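PDB 6HP2: putative polyketide synthase from Brevibacillus brevis, which carries the O-methyltransferase domain of a trans-AT polyketide synthase multienzyme, binds S-adenosyl-L-homocysteine, and probably takes part in bacillaene biosynthesis. Local coordinates for residues Q97-F102 and P118-H123; D109-A114 and Q137-K142. One frame throughout, in Å; residues are numbered along the deposited sequence.

Overall arrangement
The two contacts belong to the Rossmann-like core of the methyltransferase domain and interlock along the chain: helix 108-116, which supplies one side of contact 2, connects the two strands joined in contact 1. Their centres lie about 11 Å apart, and they touch directly. T122 OG1 of contact 1 makes a probable hydrogen bond of 2.9 Å to V110 O of contact 2, while D101 CB packs on V110 CG2 at 3.8 Å. Contact 1 runs toward the cofactor pocket, where F102 touches S-adenosyl-L-homocysteine and the side chain of D101 is about 5 Å from it. Contact 2 is farther from the ligand, the side chain of V110 being about 9 Å away.

Contact 1 of 2, residues Q97-F102 and P118-H123; sequences QKVLDF and PHIKTH
K121 N donates to Q97 O (3.0 Å), the first of four backbone hydrogen bonds that pair strands 98-101 and 121-123 in parallel, as part of a right-handed beta-alpha-beta crossover in the Rossmann-like methyltransferase fold. V99 N donates to K121 O, H123 N to V99 O, and D101 N to H123 O (2.8 Å). The last runs in the plane of its carbonyl, whereas K121 N sits 26° out of that of Q97 O. Q97 O also accepts from a water that donates to H119 O as well, bridging the two backbones where the pairing begins.

Side chains alternate between the two faces of the sheet. V99 and T122 point to the face bearing helix 108-116. A beta-branched valine suits a buried strand: its CG2, anti to the carbonyl carbon, meets I120 CG2 at 3.9 Å. T122 turns its methyl CG2 to V99 CB, while helix 108-116 accepts its buried hydroxyl through the carbonyl of V110.

K98, L100, K121 and H123 point to the other face. K98 NZ and K121 NZ stay 6.3 Å apart, and a salt bridge from K98 to D162 probably eases the repulsion of like charges. H123 ND1 bonds to Y164 OH, and its ring meets F151 edge-to-face. L100 crosses H123 at about a right angle, with CD1 lying 4.0 Å from H123 CB.

Contact 2 of 2, residues D109-A114 and Q137-K142; sequences DVIQIA and QRIAQK
I111 reaches from helix 109-114 toward segment 137-142 and touches three side chains there, its CG1-CD1 arm meeting I139 and R138 and its CG2 meeting K142. CG1, anti to the carbonyl carbon (chi1 -77°), lies 3.6 Å from I139 CG1, the two isoleucines crossing at a slant. CD1, one carbon farther out, meets R138 CB at 3.7 Å, with the two chains roughly perpendicular. CG2 instead receives the aliphatic part of K142, whose CE approaches to 3.5 Å.

K142 also crosses I111 at about a right angle, and its chain bends at chi3 (93°), which places CE by the isoleucine methyl. Lysine fits this exposed margin because its methylenes can pack while NZ makes a long, weak ion pair with E115. R138 likewise contributes only CB here, its extended chain carrying the guanidinium away. V110 CG1 adds a looser contact with I139 CD1 at 4.3 Å.

The axes of 109-114 and 137-141 approach to 10.4 Å, at 22° between their directions. Isoleucine suits position 111 because its two arms present apolar surface in two directions. Helices 108-116 and 129-141 lie side by side against the sheet, I139 and V110 both packing on A148 of strand 148-152, while I139 also touches I150 of that strand.

Contact 1 of 2, residues Q97-F102 and P118-H123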
loop_
_atom_site.group_PDB
_atom_site.type_symbol
_atom_site.label_atom_id
_atom_site.label_comp_id
_atom_site.label_asym_id
_atom_site.label_seq_id
_atom_site.Cartn_x
_atom_site.Cartn_y
_atom_site.Cartn_z
ATOM N N GLN A 97 -14.529 -10.791 -9.091
ATOM C CA GLN A 97 -15.629 -11.117 -8.206
ATOM C C GLN A 97 -15.293 -10.990 -6.726
ATOM O O GLN A 97 -16.213 -10.733 -5.927
ATOM C CB GLN A 97 -16.136 -12.543 -8.454
ATOM C CG GLN A 97 -16.457 -12.823 -9.908
ATOM C CD GLN A 97 -17.942 -12.738 -10.178
ATOM O OE1 GLN A 97 -18.561 -11.683 -9.997
ATOM N NE2 GLN A 97 -18.528 -13.849 -10.589
ATOM N N LYS A 98 -14.021 -11.173 -6.341
ATOM C CA LYS A 98 -13.615 -11.265 -4.946
ATOM C C LYS A 98 -12.263 -10.589 -4.773
ATOM O O LYS A 98 -11.310 -10.875 -5.501
ATOM C CB LYS A 98 -13.518 -12.705 -4.445
ATOM C CG LYS A 98 -14.923 -13.420 -4.313
ATOM C CD LYS A 98 -14.755 -14.850 -3.892
ATOM C CE LYS A 98 -16.122 -15.461 -3.551
ATOM N NZ LYS A 98 -16.047 -16.929 -3.352
ATOM N N VAL A 99 -12.200 -9.752 -3.783
ATOM C CA VAL A 99 -11.039 -8.934 -3.468
ATOM C C VAL A 99 -10.693 -9.159 -2.006
ATOM O O VAL A 99 -11.575 -9.164 -1.134
ATOM C CB VAL A 99 -11.301 -7.427 -3.728
ATOM C CG1 VAL A 99 -10.086 -6.601 -3.220
ATOM C CG2 VAL A 99 -11.546 -7.194 -5.257
ATOM N N LEU A 100 -9.399 -9.236 -1.734
ATOM C CA LEU A 100 -8.878 -9.262 -0.368
ATOM C C LEU A 100 -7.901 -8.118 -0.156
ATOM O O LEU A 100 -7.008 -7.865 -0.983
ATOM C CB LEU A 100 -8.188 -10.619 -0.044
ATOM C CG LEU A 100 -7.293 -10.732 1.181
ATOM C CD1 LEU A 100 -8.194 -10.775 2.409
ATOM C CD2 LEU A 100 -6.403 -11.961 1.113
ATOM N N ASP A 101 -8.024 -7.466 1.003
ATOM C CA ASP A 101 -7.083 -6.441 1.503
ATOM C C ASP A 101 -6.452 -7.044 2.735
ATOM O O ASP A 101 -7.149 -7.164 3.755
ATOM C CB ASP A 101 -7.842 -5.145 1.836
ATOM C CG ASP A 101 -6.957 -4.050 2.359
ATOM O OD1 ASP A 101 -5.899 -4.360 2.943
ATOM O OD2 ASP A 101 -7.290 -2.844 2.159
ATOM N N PHE A 102 -5.142 -7.442 2.659
ATOM C CA PHE A 102 -4.590 -8.235 3.761
ATOM C C PHE A 102 -3.989 -7.388 4.893
ATOM O O PHE A 102 -3.394 -7.953 5.808
ATOM C CB PHE A 102 -3.593 -9.266 3.284
ATOM C CG PHE A 102 -2.385 -8.739 2.599
ATOM C CD1 PHE A 102 -1.271 -8.372 3.338
ATOM C CD2 PHE A 102 -2.292 -8.800 1.208
ATOM C CE1 PHE A 102 -0.074 -7.970 2.729
ATOM C CE2 PHE A 102 -1.103 -8.431 0.561
ATOM C CZ PHE A 102 0.033 -7.986 1.337
ATOM N N PRO A 118 -20.912 -2.952 -7.031
ATOM C CA PRO A 118 -21.816 -3.742 -6.182
ATOM C C PRO A 118 -21.788 -5.229 -6.435
ATOM O O PRO A 118 -22.308 -5.960 -5.591
ATOM C CB PRO A 118 -23.199 -3.157 -6.502
ATOM C CG PRO A 118 -22.936 -1.790 -6.910
ATOM C CD PRO A 118 -21.609 -1.808 -7.646
ATOM N N HIS A 119 -21.231 -5.710 -7.559
ATOM C CA HIS A 119 -21.123 -7.153 -7.781
ATOM C C HIS A 119 -19.957 -7.800 -7.039
ATOM O O HIS A 119 -19.883 -9.030 -6.950
ATOM C CB HIS A 119 -20.981 -7.441 -9.289
ATOM C CG HIS A 119 -19.637 -7.055 -9.845
ATOM N ND1 HIS A 119 -19.341 -5.782 -10.289
ATOM C CD2 HIS A 119 -18.523 -7.788 -10.066
ATOM C CE1 HIS A 119 -18.089 -5.736 -10.720
ATOM N NE2 HIS A 119 -17.571 -6.942 -10.597
ATOM N N ILE A 120 -19.035 -7.012 -6.453
ATOM C CA ILE A 120 -17.845 -7.569 -5.856
ATOM C C ILE A 120 -18.074 -7.837 -4.365
ATOM O O ILE A 120 -18.745 -7.084 -3.682
ATOM C CB ILE A 120 -16.661 -6.612 -6.063
ATOM C CG1 ILE A 120 -16.391 -6.431 -7.570
ATOM C CG2 ILE A 120 -15.405 -7.192 -5.346
ATOM C CD1 ILE A 120 -15.112 -5.660 -7.868
ATOM N N LYS A 121 -17.461 -8.891 -3.856
ATOM C CA LYS A 121 -17.373 -9.173 -2.429
ATOM C C LYS A 121 -15.952 -8.904 -1.987
ATOM O O LYS A 121 -14.991 -9.335 -2.644
ATOM C CB LYS A 121 -17.765 -10.621 -2.118
ATOM C CG LYS A 121 -19.245 -10.911 -2.449
ATOM C CD LYS A 121 -19.617 -12.339 -2.109
ATOM C CE LYS A 121 -21.086 -12.611 -2.447
ATOM N NZ LYS A 121 -21.481 -14.003 -2.104
ATOM N N THR A 122 -15.823 -8.135 -0.911
ATOM C CA THR A 122 -14.521 -7.733 -0.405
ATOM C C THR A 122 -14.300 -8.245 1.010
ATOM O O THR A 122 -15.215 -8.202 1.848
ATOM C CB THR A 122 -14.371 -6.201 -0.410
ATOM O OG1 THR A 122 -15.374 -5.589 0.404
ATOM C CG2 THR A 122 -14.417 -5.646 -1.792
ATOM N N HIS A 123 -13.087 -8.738 1.255
ATOM C CA HIS A 123 -12.641 -9.170 2.568
ATOM C C HIS A 123 -11.422 -8.339 2.974
ATOM O O HIS A 123 -10.570 -8.050 2.134
ATOM C CB HIS A 123 -12.213 -10.635 2.570
ATOM C CG HIS A 123 -13.337 -11.606 2.522
ATOM N ND1 HIS A 123 -13.132 -12.953 2.284
ATOM C CD2 HIS A 123 -14.670 -11.441 2.708
ATOM C CE1 HIS A 123 -14.298 -13.573 2.335
ATOM N NE2 HIS A 123 -15.242 -12.681 2.593
HETATM O O HOH W 1 -18.899 -11.606 -5.982
#

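Contact 2 of 2, residues D109-A114 and Q137-K142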
loop_
_atom_site.group_PDB
_atom_site.type_symbol
_atom_site.label_atom_id
_atom_site.label_comp_id
_atom_site.label_asym_id
_atom_site.label_seq_id
_atom_site.Cartn_x
_atom_site.Cartn_y
_atom_site.Cartn_z
ATOM N N ASP A 109 -10.635 0.955 1.508
ATOM C CA ASP A 109 -10.677 0.303 0.189
ATOM C C ASP A 109 -11.641 -0.882 0.172
ATOM O O ASP A 109 -12.354 -1.112 -0.816
ATOM C CB ASP A 109 -9.284 -0.178 -0.263
ATOM C CG ASP A 109 -8.348 0.976 -0.580
ATOM O OD1 ASP A 109 -8.747 1.915 -1.307
ATOM O OD2 ASP A 109 -7.229 1.005 -0.037
ATOM N N VAL A 110 -11.665 -1.662 1.240
ATOM C CA VAL A 110 -12.675 -2.713 1.352
ATOM C C VAL A 110 -14.075 -2.167 1.107
ATOM O O VAL A 110 -14.885 -2.762 0.365
ATOM C CB VAL A 110 -12.577 -3.406 2.717
ATOM C CG1 VAL A 110 -13.832 -4.215 3.022
ATOM C CG2 VAL A 110 -11.380 -4.301 2.758
ATOM N N ILE A 111 -14.356 -1.013 1.687
ATOM C CA ILE A 111 -15.659 -0.390 1.626
ATOM C C ILE A 111 -15.882 0.269 0.286
ATOM O O ILE A 111 -16.957 0.113 -0.307
ATOM C CB ILE A 111 -15.811 0.645 2.770
ATOM C CG1 ILE A 111 -16.066 -0.077 4.075
ATOM C CG2 ILE A 111 -16.909 1.660 2.440
ATOM C CD1 ILE A 111 -15.738 0.800 5.281
ATOM N N GLN A 112 -14.931 1.103 -0.152
ATOM C CA GLN A 112 -15.150 1.868 -1.381
ATOM C C GLN A 112 -15.230 0.965 -2.620
ATOM O O GLN A 112 -15.983 1.277 -3.565
ATOM C CB GLN A 112 -14.064 2.918 -1.577
ATOM C CG GLN A 112 -14.168 4.134 -0.605
ATOM C CD GLN A 112 -13.010 5.130 -0.803
ATOM O OE1 GLN A 112 -12.027 4.866 -1.538
ATOM N NE2 GLN A 112 -13.102 6.242 -0.144
ATOM N N ILE A 113 -14.438 -0.129 -2.666
ATOM C CA ILE A 113 -14.530 -1.041 -3.822
ATOM C C ILE A 113 -15.924 -1.673 -3.868
ATOM O O ILE A 113 -16.546 -1.808 -4.935
ATOM C CB ILE A 113 -13.433 -2.118 -3.792
ATOM C CG1 ILE A 113 -12.074 -1.506 -4.027
ATOM C CG2 ILE A 113 -13.738 -3.218 -4.829
ATOM C CD1 ILE A 113 -10.949 -2.441 -3.730
ATOM N N ALA A 114 -16.408 -2.123 -2.713
ATOM C CA ALA A 114 -17.727 -2.741 -2.651
ATOM C C ALA A 114 -18.826 -1.751 -3.009
ATOM O O ALA A 114 -19.826 -2.112 -3.657
ATOM C CB ALA A 114 -17.973 -3.313 -1.257
ATOM N N GLN A 137 -18.051 -1.373 11.712
ATOM C CA GLN A 137 -19.098 -0.395 12.015
ATOM C C GLN A 137 -19.417 0.449 10.786
ATOM O O GLN A 137 -20.583 0.700 10.488
ATOM C CB GLN A 137 -18.686 0.518 13.181
ATOM C CG GLN A 137 -18.620 -0.152 14.512
ATOM C CD GLN A 137 -18.076 0.769 15.597
ATOM O OE1 GLN A 137 -17.987 1.981 15.406
ATOM N NE2 GLN A 137 -17.687 0.188 16.732
ATOM N N ARG A 138 -18.396 0.861 10.032
ATOM C CA ARG A 138 -18.648 1.647 8.837
ATOM C C ARG A 138 -19.267 0.788 7.747
ATOM O O ARG A 138 -20.083 1.273 6.976
ATOM C CB ARG A 138 -17.338 2.287 8.326
ATOM C CG ARG A 138 -16.784 3.337 9.292
ATOM C CD ARG A 138 -15.503 3.959 8.784
ATOM N NE ARG A 138 -14.950 4.937 9.721
ATOM C CZ ARG A 138 -13.790 5.556 9.551
ATOM N NH1 ARG A 138 -13.061 5.299 8.480
ATOM N NH2 ARG A 138 -13.358 6.425 10.452
ATOM N N ILE A 139 -18.883 -0.471 7.653
ATOM C CA ILE A 139 -19.570 -1.365 6.735
ATOM C C ILE A 139 -21.049 -1.413 7.078
ATOM O O ILE A 139 -21.921 -1.376 6.197
ATOM C CB ILE A 139 -18.941 -2.763 6.776
ATOM C CG1 ILE A 139 -17.575 -2.746 6.043
ATOM C CG2 ILE A 139 -19.888 -3.782 6.171
ATOM C CD1 ILE A 139 -16.811 -4.023 6.160
ATOM N N ALA A 140 -21.362 -1.545 8.357
ATOM C CA ALA A 140 -22.757 -1.620 8.776
ATOM C C ALA A 140 -23.507 -0.336 8.465
ATOM O O ALA A 140 -24.631 -0.364 7.947
ATOM C CB ALA A 140 -22.794 -1.944 10.271
ATOM N N GLN A 141 -22.899 0.805 8.786
ATOM C CA GLN A 141 -23.579 2.080 8.634
ATOM C C GLN A 141 -23.894 2.356 7.175
ATOM O O GLN A 141 -24.865 3.063 6.875
ATOM C CB GLN A 141 -22.732 3.207 9.228
ATOM C CG GLN A 141 -22.642 3.135 10.740
ATOM C CD GLN A 141 -21.526 3.976 11.315
ATOM O OE1 GLN A 141 -20.911 4.784 10.610
ATOM N NE2 GLN A 141 -21.245 3.783 12.600
ATOM N N LYS A 142 -23.114 1.785 6.263
ATOM C CA LYS A 142 -23.359 1.921 4.828
ATOM C C LYS A 142 -24.167 0.748 4.264
ATOM O O LYS A 142 -24.379 0.665 3.045
ATOM C CB LYS A 142 -22.007 2.085 4.083
ATOM C CG LYS A 142 -21.348 3.422 4.456
ATOM C CD LYS A 142 -19.870 3.449 4.276
ATOM C CE LYS A 142 -19.505 3.972 2.909
ATOM N NZ LYS A 142 -19.901 5.381 2.678
#